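Local coordinates for phosphodiesterase (PDB 6CPU), which belongs to the HD-type phosphodiesterase family and pairs a small parallel beta-sheet near its N-terminus with a large helical part that holds zinc and magnesium ions, at residues Asp41-Ile46 / Ile128-Asn133; Phe94-Asn99 / Thr166-Cys171; Asn99-Gln104 / Tyr114-Ser119; Ser118-Leu123 / Gly160-Met165. All blocks are in the same frame, centred on the assembly; numbering follows the deposited sequence.

Interaction 1: Asp41-Ile46 / Ile128-Asn133; sequences DSNVPI and ISRVGN
Asp-41 and Arg-130 form a buried salt bridge between a loop and helix 127-135. Arg-130 approaches side-on, and two of its nitrogens bind the same carboxylate oxygen. Arg-130 NE lies 3.0 Å and Arg-130 NH2 3.1 Å from Asp-41 OD2. Neither bond is straight; the N-H...O angles are 151° and 144°. The oxygen sits at the edge of the guanidinium, close to its plane. The carboxylate itself is turned steeply, 71° from that plane. NH2 meets the anti lone pair of OD2, while NE comes in on the same anti side but well off the carboxylate plane. A further salt bridge joins OD2 to Arg-127 NH1, and OD1 accepts from the backbone N of Gly-270. Arg-130 is shared too: NH2 also forms a salt bridge with Asp-505 OD2, and NH1 donates to the carbonyl of Leu-124. These bonds fix the rotation of the guanidinium and probably spread its charge over two acids.

Ser-42 contributes its backbone; Ser-42 O is 4.1 Å from Arg-130 CD. At Asn-43 the touching atom is CB, 3.5 Å from Arg-130 NH1 and oblique to the guanidinium. Asn-43 ND2 donates to Thr-125 O in the link between helices 110-124 and 127-135. Further along, Pro-45 packs on helix 110-124 and Ile-46 enters strand 46-49. The bridge therefore joins the loop between helix 25-34 and that strand to helix 127-135, which also lies against helix 470-495 through Ile-128 and Val-131.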
loop_
_atom_site.group_PDB
_atom_site.type_symbol
_atom_site.label_atom_id
_atom_site.label_comp_id
_atom_site.label_asym_id
_atom_site.label_seq_id
_atom_site.Cartn_x
_atom_site.Cartn_y
_atom_site.Cartn_z
ATOM N N ASP A 41 5.119 -9.862 8.685
ATOM C CA ASP A 41 6.341 -9.033 8.703
ATOM C C ASP A 41 7.574 -9.931 8.766
ATOM O O ASP A 41 7.552 -10.943 9.457
ATOM C CB ASP A 41 6.383 -8.115 9.938
ATOM C CG ASP A 41 5.222 -7.135 10.013
ATOM O OD1 ASP A 41 4.886 -6.514 8.980
ATOM O OD2 ASP A 41 4.643 -6.985 11.129
ATOM N N SER A 42 8.657 -9.559 8.074
ATOM C CA SER A 42 9.953 -10.197 8.309
ATOM C C SER A 42 10.306 -9.911 9.759
ATOM O O SER A 42 10.257 -8.761 10.192
ATOM C CB SER A 42 11.033 -9.638 7.374
ATOM O OG SER A 42 12.211 -10.433 7.434
ATOM N N ASN A 43 10.610 -10.952 10.527
ATOM C CA ASN A 43 10.794 -10.776 11.965
ATOM C C ASN A 43 12.109 -11.336 12.504
ATOM O O ASN A 43 12.243 -11.597 13.699
ATOM C CB ASN A 43 9.586 -11.328 12.723
ATOM C CG ASN A 43 9.570 -12.829 12.782
ATOM O OD1 ASN A 43 10.121 -13.502 11.909
ATOM N ND2 ASN A 43 8.946 -13.372 13.830
ATOM N N VAL A 44 13.075 -11.498 11.609
ATOM C CA VAL A 44 14.427 -11.906 11.987
ATOM C C VAL A 44 15.414 -10.968 11.300
ATOM O O VAL A 44 15.143 -10.488 10.187
ATOM C CB VAL A 44 14.747 -13.374 11.595
ATOM C CG1 VAL A 44 13.917 -14.345 12.438
ATOM C CG2 VAL A 44 14.527 -13.629 10.118
ATOM N N PRO A 45 16.555 -10.693 11.941
ATOM C CA PRO A 45 17.546 -9.888 11.242
ATOM C C PRO A 45 18.123 -10.659 10.068
ATOM O O PRO A 45 18.251 -11.892 10.145
ATOM C CB PRO A 45 18.626 -9.640 12.287
ATOM C CG PRO A 45 18.034 -10.014 13.590
ATOM C CD PRO A 45 16.946 -10.994 13.325
ATOM N N ILE A 46 18.433 -9.938 8.997
ATOM C CA ILE A 46 19.048 -10.518 7.822
ATOM C C ILE A 46 20.469 -9.976 7.716
ATOM O O ILE A 46 20.688 -8.756 7.770
ATOM C CB ILE A 46 18.254 -10.206 6.546
ATOM C CG1 ILE A 46 16.892 -10.906 6.594
ATOM C CG2 ILE A 46 19.046 -10.614 5.292
ATOM C CD1 ILE A 46 15.952 -10.478 5.495
ATOM N N ILE A 128 3.921 -6.362 18.218
ATOM C CA ILE A 128 3.679 -5.149 18.973
ATOM C C ILE A 128 4.993 -4.415 19.198
ATOM O O ILE A 128 5.029 -3.188 19.116
ATOM C CB ILE A 128 2.955 -5.438 20.317
ATOM C CG1 ILE A 128 1.662 -6.231 20.062
ATOM C CG2 ILE A 128 2.658 -4.150 21.059
ATOM C CD1 ILE A 128 0.602 -5.545 19.233
ATOM N N SER A 129 6.067 -5.157 19.453
ATOM C CA SER A 129 7.416 -4.580 19.514
ATOM C C SER A 129 7.769 -3.871 18.190
ATOM O O SER A 129 8.316 -2.760 18.191
ATOM C CB SER A 129 8.439 -5.675 19.788
ATOM O OG SER A 129 9.747 -5.169 19.990
ATOM N N ARG A 130 7.470 -4.535 17.084
ATOM C CA ARG A 130 7.805 -4.000 15.746
ATOM C C ARG A 130 7.115 -2.663 15.466
ATOM O O ARG A 130 7.740 -1.716 14.971
ATOM C CB ARG A 130 7.455 -4.994 14.656
ATOM C CG ARG A 130 8.380 -6.188 14.564
ATOM C CD ARG A 130 8.200 -6.968 13.270
ATOM N NE ARG A 130 6.874 -7.550 13.081
ATOM C CZ ARG A 130 6.451 -8.699 13.605
ATOM N NH1 ARG A 130 7.217 -9.410 14.426
ATOM N NH2 ARG A 130 5.221 -9.120 13.315
ATOM N N VAL A 131 5.829 -2.576 15.784
ATOM C CA VAL A 131 5.066 -1.357 15.565
ATOM C C VAL A 131 5.616 -0.237 16.457
ATOM O O VAL A 131 5.726 0.900 16.025
ATOM C CB VAL A 131 3.547 -1.579 15.780
ATOM C CG1 VAL A 131 2.787 -0.268 15.651
ATOM C CG2 VAL A 131 3.002 -2.619 14.801
ATOM N N GLY A 132 5.950 -0.559 17.701
ATOM C CA GLY A 132 6.565 0.424 18.590
ATOM C C GLY A 132 7.892 0.953 18.048
ATOM O O GLY A 132 8.179 2.148 18.179
ATOM N N ASN A 133 8.688 0.069 17.457
ATOM C CA ASN A 133 9.974 0.465 16.854
ATOM C C ASN A 133 9.719 1.480 15.735
ATOM O O ASN A 133 10.344 2.553 15.709
ATOM C CB ASN A 133 10.723 -0.710 16.226
ATOM C CG ASN A 133 11.187 -1.774 17.220
ATOM O OD1 ASN A 133 11.508 -1.510 18.381
ATOM N ND2 ASN A 133 11.286 -3.003 16.713
#

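Interaction 2: Phe94-Asn99 / Thr166-Cys171; sequences FFTHLN and TYILNC
Thr-96 points its hydroxyl into the angle between Tyr-167 and Ile-168. OG1 is its touching atom on both sides. Thr-96 and Tyr-167 run past each other in opposite directions. The hydroxyl meets the ring at its edge, near the ring plane, with Thr-96 OG1 4.2 Å from Tyr-167 CE2. Ile-168 comes at a slant instead, through a methylene. Ile-168 CG1 is 4.2 Å from Thr-96 OG1. The threonine owes this to its first torsion: OG1 lies opposite the backbone N (chi1 -177°), directed at the helix. The tyrosine ring also swings away from its own backbone N (chi1 164°), which brings the CE2 side to Thr-96.

The backbones stay well apart, with the CA atoms of Thr-96 and Ile-168 8.3 Å from each other. Thr-96 stands on a short 3-10 turn, residues 96-97, between helix 84-94 and strand 100-103. Leu-98 N bonds Phe-95 O across this turn. The contact thus sets the link from helix to strand against helix 165-173, near the surface. All three touching residues are partly exposed, and the contact is light, burying 81 Å² in all. Thr-96 also touches Lys-389 of helix 377-394. Leu-169, on another side of helix 165-173, packs on Tyr-381, Ser-384 and Leu-385 of that same helix.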
loop_
_atom_site.group_PDB
_atom_site.type_symbol
_atom_site.label_atom_id
_atom_site.label_comp_id
_atom_site.label_asym_id
_atom_site.label_seq_id
_atom_site.Cartn_x
_atom_site.Cartn_y
_atom_site.Cartn_z
ATOM N N PHE A 94 16.543 0.032 -1.601
ATOM C CA PHE A 94 15.414 -0.791 -2.056
ATOM C C PHE A 94 14.957 -1.803 -1.025
ATOM O O PHE A 94 13.830 -2.260 -1.099
ATOM C CB PHE A 94 15.722 -1.484 -3.377
ATOM C CG PHE A 94 15.937 -0.518 -4.509
ATOM C CD1 PHE A 94 14.862 0.060 -5.162
ATOM C CD2 PHE A 94 17.221 -0.158 -4.889
ATOM C CE1 PHE A 94 15.065 0.956 -6.203
ATOM C CE2 PHE A 94 17.426 0.751 -5.910
ATOM C CZ PHE A 94 16.351 1.306 -6.569
ATOM N N PHE A 95 15.815 -2.166 -0.075
ATOM C CA PHE A 95 15.461 -3.219 0.902
ATOM C C PHE A 95 15.567 -2.763 2.357
ATOM O O PHE A 95 15.759 -3.561 3.286
ATOM C CB PHE A 95 16.227 -4.511 0.574
ATOM C CG PHE A 95 15.892 -5.035 -0.784
ATOM C CD1 PHE A 95 14.655 -5.623 -1.023
ATOM C CD2 PHE A 95 16.765 -4.864 -1.857
ATOM C CE1 PHE A 95 14.307 -6.054 -2.285
ATOM C CE2 PHE A 95 16.422 -5.306 -3.121
ATOM C CZ PHE A 95 15.197 -5.909 -3.343
ATOM N N THR A 96 15.358 -1.468 2.540
ATOM C CA THR A 96 15.313 -0.831 3.854
ATOM C C THR A 96 14.341 -1.571 4.787
ATOM O O THR A 96 14.633 -1.810 5.960
ATOM C CB THR A 96 14.940 0.688 3.718
ATOM O OG1 THR A 96 14.961 1.312 5.004
ATOM C CG2 THR A 96 13.561 0.912 3.091
ATOM N N HIS A 97 13.214 -1.989 4.226
ATOM C CA HIS A 97 12.133 -2.636 4.974
ATOM C C HIS A 97 12.464 -4.010 5.560
ATOM O O HIS A 97 11.677 -4.528 6.345
ATOM C CB HIS A 97 10.887 -2.762 4.081
ATOM C CG HIS A 97 11.082 -3.639 2.882
ATOM N ND1 HIS A 97 11.754 -3.217 1.752
ATOM C CD2 HIS A 97 10.670 -4.903 2.621
ATOM C CE1 HIS A 97 11.780 -4.195 0.865
ATOM N NE2 HIS A 97 11.092 -5.215 1.350
ATOM N N LEU A 98 13.616 -4.583 5.204
ATOM C CA LEU A 98 13.977 -5.946 5.606
ATOM C C LEU A 98 14.988 -6.137 6.754
ATOM O O LEU A 98 15.468 -7.258 6.950
ATOM C CB LEU A 98 14.476 -6.718 4.370
ATOM C CG LEU A 98 13.437 -6.951 3.277
ATOM C CD1 LEU A 98 14.065 -7.716 2.119
ATOM C CD2 LEU A 98 12.237 -7.712 3.821
ATOM N N ASN A 99 15.323 -5.088 7.490
ATOM C CA ASN A 99 16.190 -5.208 8.697
ATOM C C ASN A 99 17.524 -5.880 8.396
ATOM O O ASN A 99 17.866 -6.895 9.002
ATOM C CB ASN A 99 15.475 -5.970 9.802
ATOM C CG ASN A 99 14.069 -5.487 10.000
ATOM O OD1 ASN A 99 13.855 -4.333 10.391
ATOM N ND2 ASN A 99 13.093 -6.352 9.702
ATOM N N THR A 166 10.781 8.075 10.998
ATOM C CA THR A 166 11.542 9.331 10.850
ATOM C C THR A 166 12.828 9.130 10.047
ATOM O O THR A 166 13.214 10.011 9.255
ATOM C CB THR A 166 11.857 10.024 12.194
ATOM O OG1 THR A 166 12.558 9.133 13.064
ATOM C CG2 THR A 166 10.569 10.508 12.852
ATOM N N TYR A 167 13.463 7.970 10.205
ATOM C CA TYR A 167 14.697 7.662 9.474
ATOM C C TYR A 167 14.434 7.614 7.962
ATOM O O TYR A 167 15.191 8.198 7.150
ATOM C CB TYR A 167 15.276 6.341 9.963
ATOM C CG TYR A 167 16.307 5.762 9.043
ATOM C CD1 TYR A 167 17.608 6.248 9.043
ATOM C CD2 TYR A 167 15.981 4.747 8.160
ATOM C CE1 TYR A 167 18.557 5.718 8.188
ATOM C CE2 TYR A 167 16.920 4.213 7.305
ATOM C CZ TYR A 167 18.201 4.714 7.317
ATOM O OH TYR A 167 19.139 4.185 6.461
ATOM N N ILE A 168 13.368 6.916 7.581
ATOM C CA ILE A 168 13.039 6.758 6.179
ATOM C C ILE A 168 12.606 8.108 5.600
ATOM O O ILE A 168 13.021 8.475 4.505
ATOM C CB ILE A 168 11.945 5.691 5.959
ATOM C CG1 ILE A 168 12.449 4.314 6.420
ATOM C CG2 ILE A 168 11.553 5.648 4.491
ATOM C CD1 ILE A 168 11.347 3.277 6.599
ATOM N N LEU A 169 11.797 8.841 6.352
ATOM C CA LEU A 169 11.330 10.156 5.927
ATOM C C LEU A 169 12.517 11.108 5.679
ATOM O O LEU A 169 12.611 11.745 4.617
ATOM C CB LEU A 169 10.413 10.711 7.003
ATOM C CG LEU A 169 9.466 11.843 6.683
ATOM C CD1 LEU A 169 8.497 11.473 5.575
ATOM C CD2 LEU A 169 8.720 12.201 7.964
ATOM N N ASN A 170 13.424 11.168 6.645
ATOM C CA ASN A 170 14.614 12.027 6.554
ATOM C C ASN A 170 15.534 11.622 5.416
ATOM O O ASN A 170 16.016 12.481 4.678
ATOM C CB ASN A 170 15.391 12.019 7.862
ATOM C CG ASN A 170 16.667 12.859 7.795
ATOM O OD1 ASN A 170 17.775 12.335 7.588
ATOM N ND2 ASN A 170 16.514 14.164 7.951
ATOM N N CYS A 171 15.754 10.320 5.257
ATOM C CA CYS A 171 16.636 9.829 4.215
ATOM C C CYS A 171 16.125 10.230 2.831
ATOM O O CYS A 171 16.910 10.604 1.960
ATOM C CB CYS A 171 16.802 8.314 4.294
ATOM S SG CYS A 171 17.868 7.686 2.983
#

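Interaction 3: Asn99-Gln104 / Tyr114-Ser119; sequences NILMIQ and YQEISS
Leu-101 turns its CG opposite the backbone N (chi1 -178°), which carries both methyls toward helix 110-124. Glu-116 answers with a chain that is extended beyond CG, although its chi1 of -148° lies off the usual staggered positions. The two side chains cross at about a right angle. This is helix-on-sheet packing at an edge of a four-stranded parallel sheet. Strand 100-103 is outermost, next to strand 46-49, to which it is joined by a beta-alpha-beta crossover through helix 84-94.

Two branches of the leucine do separate work. Leu-101 CD1 rests against the carboxylate of Glu-116, 3.7 Å from Glu-116 OE2. The other methyl turns to Ile-117, whose side chain brings its end nearer the strand; Leu-101 CD2 lies 4.5 Å from Ile-117 CG1. The touch is loose and apolar. Ile-117 is the buried member and also packs on Val-47 of strand 46-49 and on Met-1. Leu-101 meets Leu-113 of the same helix as well.

Neighbouring strand residues look elsewhere. Ile-100 and Met-102 pack on Ile-91 of helix 84-94, so the sheet is helix-covered on both faces here. The backbone of Leu-101 pairs with Ile-46 and Ile-48. Within the helix, Ser-119 folds its hydroxyl back along the backbone. Ser-119 OG donates to Gln-115 O at 3.0 Å, and the helical bond from Ser-119 N reaches this oxygen from the opposite face of the carbonyl plane.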
loop_
_atom_site.group_PDB
_atom_site.type_symbol
_atom_site.label_atom_id
_atom_site.label_comp_id
_atom_site.label_asym_id
_atom_site.label_seq_id
_atom_site.Cartn_x
_atom_site.Cartn_y
_atom_site.Cartn_z
ATOM N N ASN A 99 15.323 -5.088 7.490
ATOM C CA ASN A 99 16.190 -5.208 8.697
ATOM C C ASN A 99 17.524 -5.880 8.396
ATOM O O ASN A 99 17.866 -6.895 9.002
ATOM C CB ASN A 99 15.475 -5.970 9.802
ATOM C CG ASN A 99 14.069 -5.487 10.000
ATOM O OD1 ASN A 99 13.855 -4.333 10.391
ATOM N ND2 ASN A 99 13.093 -6.352 9.702
ATOM N N ILE A 100 18.246 -5.316 7.428
ATOM C CA ILE A 100 19.471 -5.934 6.912
ATOM C C ILE A 100 20.721 -5.306 7.533
ATOM O O ILE A 100 20.817 -4.079 7.629
ATOM C CB ILE A 100 19.544 -5.811 5.378
ATOM C CG1 ILE A 100 18.484 -6.699 4.716
ATOM C CG2 ILE A 100 20.935 -6.163 4.870
ATOM C CD1 ILE A 100 18.186 -6.368 3.269
ATOM N N LEU A 101 21.657 -6.159 7.950
ATOM C CA LEU A 101 23.044 -5.771 8.252
ATOM C C LEU A 101 23.960 -6.305 7.151
ATOM O O LEU A 101 23.930 -7.501 6.856
ATOM C CB LEU A 101 23.487 -6.378 9.572
ATOM C CG LEU A 101 24.896 -6.002 10.027
ATOM C CD1 LEU A 101 25.028 -4.488 10.151
ATOM C CD2 LEU A 101 25.203 -6.672 11.344
ATOM N N MET A 102 24.752 -5.427 6.548
ATOM C CA MET A 102 25.691 -5.812 5.495
ATOM C C MET A 102 27.101 -5.883 6.066
ATOM O O MET A 102 27.541 -4.954 6.748
ATOM C CB MET A 102 25.662 -4.798 4.354
ATOM C CG MET A 102 24.373 -4.801 3.556
ATOM S SD MET A 102 24.356 -3.614 2.200
ATOM C CE MET A 102 24.025 -2.089 3.056
ATOM N N ILE A 103 27.804 -6.977 5.785
ATOM C CA ILE A 103 29.219 -7.097 6.145
ATOM C C ILE A 103 30.050 -7.494 4.931
ATOM O O ILE A 103 29.529 -8.044 3.964
ATOM C CB ILE A 103 29.452 -8.118 7.290
ATOM C CG1 ILE A 103 29.220 -9.553 6.824
ATOM C CG2 ILE A 103 28.560 -7.809 8.484
ATOM C CD1 ILE A 103 29.281 -10.569 7.948
ATOM N N GLN A 104 31.347 -7.202 4.973
ATOM C CA GLN A 104 32.271 -7.748 3.974
ATOM C C GLN A 104 33.537 -8.302 4.628
ATOM O O GLN A 104 34.240 -7.603 5.356
ATOM C CB GLN A 104 32.600 -6.728 2.876
ATOM C CG GLN A 104 32.456 -5.265 3.249
ATOM C CD GLN A 104 33.007 -4.347 2.172
ATOM O OE1 GLN A 104 33.308 -4.785 1.061
ATOM N NE2 GLN A 104 33.148 -3.067 2.496
ATOM N N TYR A 114 27.366 -10.047 17.109
ATOM C CA TYR A 114 26.446 -10.877 17.883
ATOM C C TYR A 114 25.468 -10.019 18.704
ATOM O O TYR A 114 24.270 -10.300 18.743
ATOM C CB TYR A 114 27.228 -11.826 18.800
ATOM C CG TYR A 114 26.349 -12.796 19.559
ATOM C CD1 TYR A 114 26.130 -14.081 19.081
ATOM C CD2 TYR A 114 25.719 -12.419 20.742
ATOM C CE1 TYR A 114 25.319 -14.967 19.765
ATOM C CE2 TYR A 114 24.906 -13.298 21.431
ATOM C CZ TYR A 114 24.710 -14.569 20.936
ATOM O OH TYR A 114 23.902 -15.450 21.611
ATOM N N GLN A 115 25.996 -8.985 19.360
ATOM C CA GLN A 115 25.199 -8.074 20.191
ATOM C C GLN A 115 24.160 -7.326 19.354
ATOM O O GLN A 115 22.988 -7.228 19.731
ATOM C CB GLN A 115 26.124 -7.076 20.900
ATOM C CG GLN A 115 25.446 -6.207 21.951
ATOM C CD GLN A 115 24.763 -4.975 21.375
ATOM O OE1 GLN A 115 25.230 -4.382 20.397
ATOM N NE2 GLN A 115 23.654 -4.576 21.990
ATOM N N GLU A 116 24.609 -6.800 18.220
ATOM C CA GLU A 116 23.749 -6.103 17.281
ATOM C C GLU A 116 22.612 -7.008 16.779
ATOM O O GLU A 116 21.439 -6.621 16.806
ATOM C CB GLU A 116 24.594 -5.606 16.103
ATOM C CG GLU A 116 24.120 -4.310 15.484
ATOM C CD GLU A 116 25.132 -3.691 14.529
ATOM O OE1 GLU A 116 26.351 -3.838 14.761
ATOM O OE2 GLU A 116 24.697 -3.043 13.551
ATOM N N ILE A 117 22.960 -8.212 16.330
ATOM C CA ILE A 117 21.961 -9.157 15.828
ATOM C C ILE A 117 21.033 -9.637 16.943
ATOM O O ILE A 117 19.827 -9.750 16.735
ATOM C CB ILE A 117 22.612 -10.355 15.102
ATOM C CG1 ILE A 117 23.269 -9.872 13.809
ATOM C CG2 ILE A 117 21.578 -11.427 14.776
ATOM C CD1 ILE A 117 24.212 -10.884 13.187
ATOM N N SER A 118 21.588 -9.912 18.122
ATOM C CA SER A 118 20.769 -10.378 19.240
ATOM C C SER A 118 19.771 -9.309 19.678
ATOM O O SER A 118 18.600 -9.608 19.900
ATOM C CB SER A 118 21.629 -10.788 20.434
ATOM O OG SER A 118 20.805 -11.440 21.391
ATOM N N SER A 119 20.234 -8.070 19.786
ATOM C CA SER A 119 19.357 -6.956 20.148
ATOM C C SER A 119 18.252 -6.789 19.109
ATOM O O SER A 119 17.092 -6.657 19.466
ATOM C CB SER A 119 20.142 -5.655 20.283
ATOM O OG SER A 119 21.005 -5.718 21.401
#

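Interaction 4: Ser118-Leu123 / Gly160-Met165; sequences SSAKEL and GIIPTM
Ile-161 and Ile-162 are consecutive residues, yet both point their side chains at one helix, where they meet Ala-120 and Leu-123. In a plain extended strand they would face opposite ways.

Ala-120 lies between the two chain ends. Ala-120 CB is 4.1 Å from Ile-161 CD1 and 4.4 Å from Ile-162 CD1. The small methyl is consistent with the close approach of the backbones; the CA atoms of Ala-120 and Ile-161 are 6.9 Å apart. The CD1 of Ile-162 reaches one turn further and rests 3.9 Å from Leu-123 CB. Ile-162 CD1 also lies 4.1 Å from Ala-120 O. Each isoleucine has its CG1 opposite the carbonyl carbon and a nearly straight chi2, so the terminal methyl does the touching.

The backbone of Ile-161 is bent (phi -130°, psi -40°), and both isoleucines face Ile-158, the mark of a classic beta bulge. The contact is apolar, and all four residues are buried. It lays the loop before helix 165-173 along the last turns of helix 110-124. Beyond the bulge, Thr-164 is the N-cap of helix 165-173, with OG1 accepting from Tyr-167 N. Near the C-terminal end of helix 110-124, the carbonyl of Leu-123 accepts from Ser-129 OG and Asn-133 ND2 of helix 127-135. Ile-162 also touches Asn-133, and Leu-123 packs on Tyr-142 and Ile-158.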
loop_
_atom_site.group_PDB
_atom_site.type_symbol
_atom_site.label_atom_id
_atom_site.label_comp_id
_atom_site.label_asym_id
_atom_site.label_seq_id
_atom_site.Cartn_x
_atom_site.Cartn_y
_atom_site.Cartn_z
ATOM N N SER A 118 21.588 -9.912 18.122
ATOM C CA SER A 118 20.769 -10.378 19.240
ATOM C C SER A 118 19.771 -9.309 19.678
ATOM O O SER A 118 18.600 -9.608 19.900
ATOM C CB SER A 118 21.629 -10.788 20.434
ATOM O OG SER A 118 20.805 -11.440 21.391
ATOM N N SER A 119 20.234 -8.070 19.786
ATOM C CA SER A 119 19.357 -6.956 20.148
ATOM C C SER A 119 18.252 -6.789 19.109
ATOM O O SER A 119 17.092 -6.657 19.466
ATOM C CB SER A 119 20.142 -5.655 20.283
ATOM O OG SER A 119 21.005 -5.718 21.401
ATOM N N ALA A 120 18.614 -6.809 17.827
ATOM C CA ALA A 120 17.624 -6.680 16.760
ATOM C C ALA A 120 16.604 -7.824 16.780
ATOM O O ALA A 120 15.390 -7.597 16.658
ATOM C CB ALA A 120 18.306 -6.591 15.400
ATOM N N LYS A 121 17.070 -9.054 16.967
ATOM C CA LYS A 121 16.134 -10.171 17.053
ATOM C C LYS A 121 15.116 -9.975 18.178
ATOM O O LYS A 121 13.919 -10.196 17.984
ATOM C CB LYS A 121 16.861 -11.492 17.259
ATOM C CG LYS A 121 15.918 -12.680 17.252
ATOM C CD LYS A 121 16.650 -13.967 16.941
ATOM C CE LYS A 121 15.691 -15.070 16.528
ATOM N NZ LYS A 121 14.810 -15.448 17.662
ATOM N N GLU A 122 15.602 -9.562 19.345
ATOM C CA GLU A 122 14.748 -9.349 20.512
ATOM C C GLU A 122 13.664 -8.304 20.230
ATOM O O GLU A 122 12.543 -8.418 20.714
ATOM C CB GLU A 122 15.585 -8.942 21.734
ATOM C CG GLU A 122 16.282 -10.111 22.431
ATOM C CD GLU A 122 17.423 -9.691 23.363
ATOM O OE1 GLU A 122 17.501 -8.499 23.756
ATOM O OE2 GLU A 122 18.252 -10.566 23.712
ATOM N N LEU A 123 13.992 -7.307 19.413
ATOM C CA LEU A 123 13.048 -6.239 19.074
ATOM C C LEU A 123 12.126 -6.551 17.886
ATOM O O LEU A 123 11.064 -5.943 17.753
ATOM C CB LEU A 123 13.815 -4.947 18.807
ATOM C CG LEU A 123 14.575 -4.415 20.029
ATOM C CD1 LEU A 123 15.592 -3.364 19.621
ATOM C CD2 LEU A 123 13.615 -3.843 21.065
ATOM N N GLY A 160 21.395 -0.264 14.670
ATOM C CA GLY A 160 21.996 -0.149 13.355
ATOM C C GLY A 160 21.280 -0.926 12.271
ATOM O O GLY A 160 21.785 -1.018 11.156
ATOM N N ILE A 161 20.098 -1.473 12.572
ATOM C CA ILE A 161 19.444 -2.405 11.654
ATOM C C ILE A 161 17.976 -2.095 11.352
ATOM O O ILE A 161 17.523 -2.260 10.216
ATOM C CB ILE A 161 19.592 -3.838 12.225
ATOM C CG1 ILE A 161 21.046 -4.307 12.070
ATOM C CG2 ILE A 161 18.650 -4.818 11.564
ATOM C CD1 ILE A 161 21.377 -5.541 12.896
ATOM N N ILE A 162 17.216 -1.672 12.350
ATOM C CA ILE A 162 15.784 -1.557 12.176
ATOM C C ILE A 162 15.387 -0.124 11.826
ATOM O O ILE A 162 15.667 0.788 12.595
ATOM C CB ILE A 162 15.031 -1.959 13.465
ATOM C CG1 ILE A 162 15.435 -3.365 13.909
ATOM C CG2 ILE A 162 13.533 -1.841 13.248
ATOM C CD1 ILE A 162 14.965 -3.699 15.312
ATOM N N PRO A 163 14.722 0.077 10.681
ATOM C CA PRO A 163 14.389 1.440 10.288
ATOM C C PRO A 163 13.155 1.971 11.019
ATOM O O PRO A 163 12.257 1.203 11.387
ATOM C CB PRO A 163 14.091 1.298 8.798
ATOM C CG PRO A 163 13.497 -0.054 8.695
ATOM C CD PRO A 163 14.302 -0.893 9.652
ATOM N N THR A 164 13.146 3.266 11.264
ATOM C CA THR A 164 11.993 3.935 11.835
ATOM C C THR A 164 11.382 4.851 10.793
ATOM O O THR A 164 12.007 5.161 9.765
ATOM C CB THR A 164 12.375 4.789 13.035
ATOM O OG1 THR A 164 13.191 5.875 12.591
ATOM C CG2 THR A 164 13.099 3.969 14.073
ATOM N N MET A 165 10.162 5.291 11.064
ATOM C CA MET A 165 9.468 6.196 10.155
ATOM C C MET A 165 10.255 7.480 9.924
ATOM O O MET A 165 10.395 7.924 8.765
ATOM C CB MET A 165 8.079 6.525 10.707
ATOM C CG MET A 165 7.107 5.350 10.589
ATOM S SD MET A 165 5.603 5.672 11.538
ATOM C CE MET A 165 4.842 6.904 10.504
#

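In the fold
Interaction 4 is the buried one of the four and is wholly apolar. Interaction 2 lies at the surface and is slight, setting a hydroxyl against a ring edge and a methylene. Interactions 1 and 3 are partly buried. Interaction 1 alone carries a salt bridge; interaction 3 sets a leucine against a carboxylate and an isoleucine. Helix 110-124 serves interactions 3 and 4: in interaction 3 it packs on the outermost strand, in interaction 4 it receives a loop. Helices 127-135 and 165-173 hold interactions 1 and 2. Strand pairing links the sites, since Ile-46 of interaction 1 bonds Asn-99 and Leu-101. Asn-99, shared by interactions 2 and 3, packs on Ile-161, Ile-162 and Pro-163 of interaction 4.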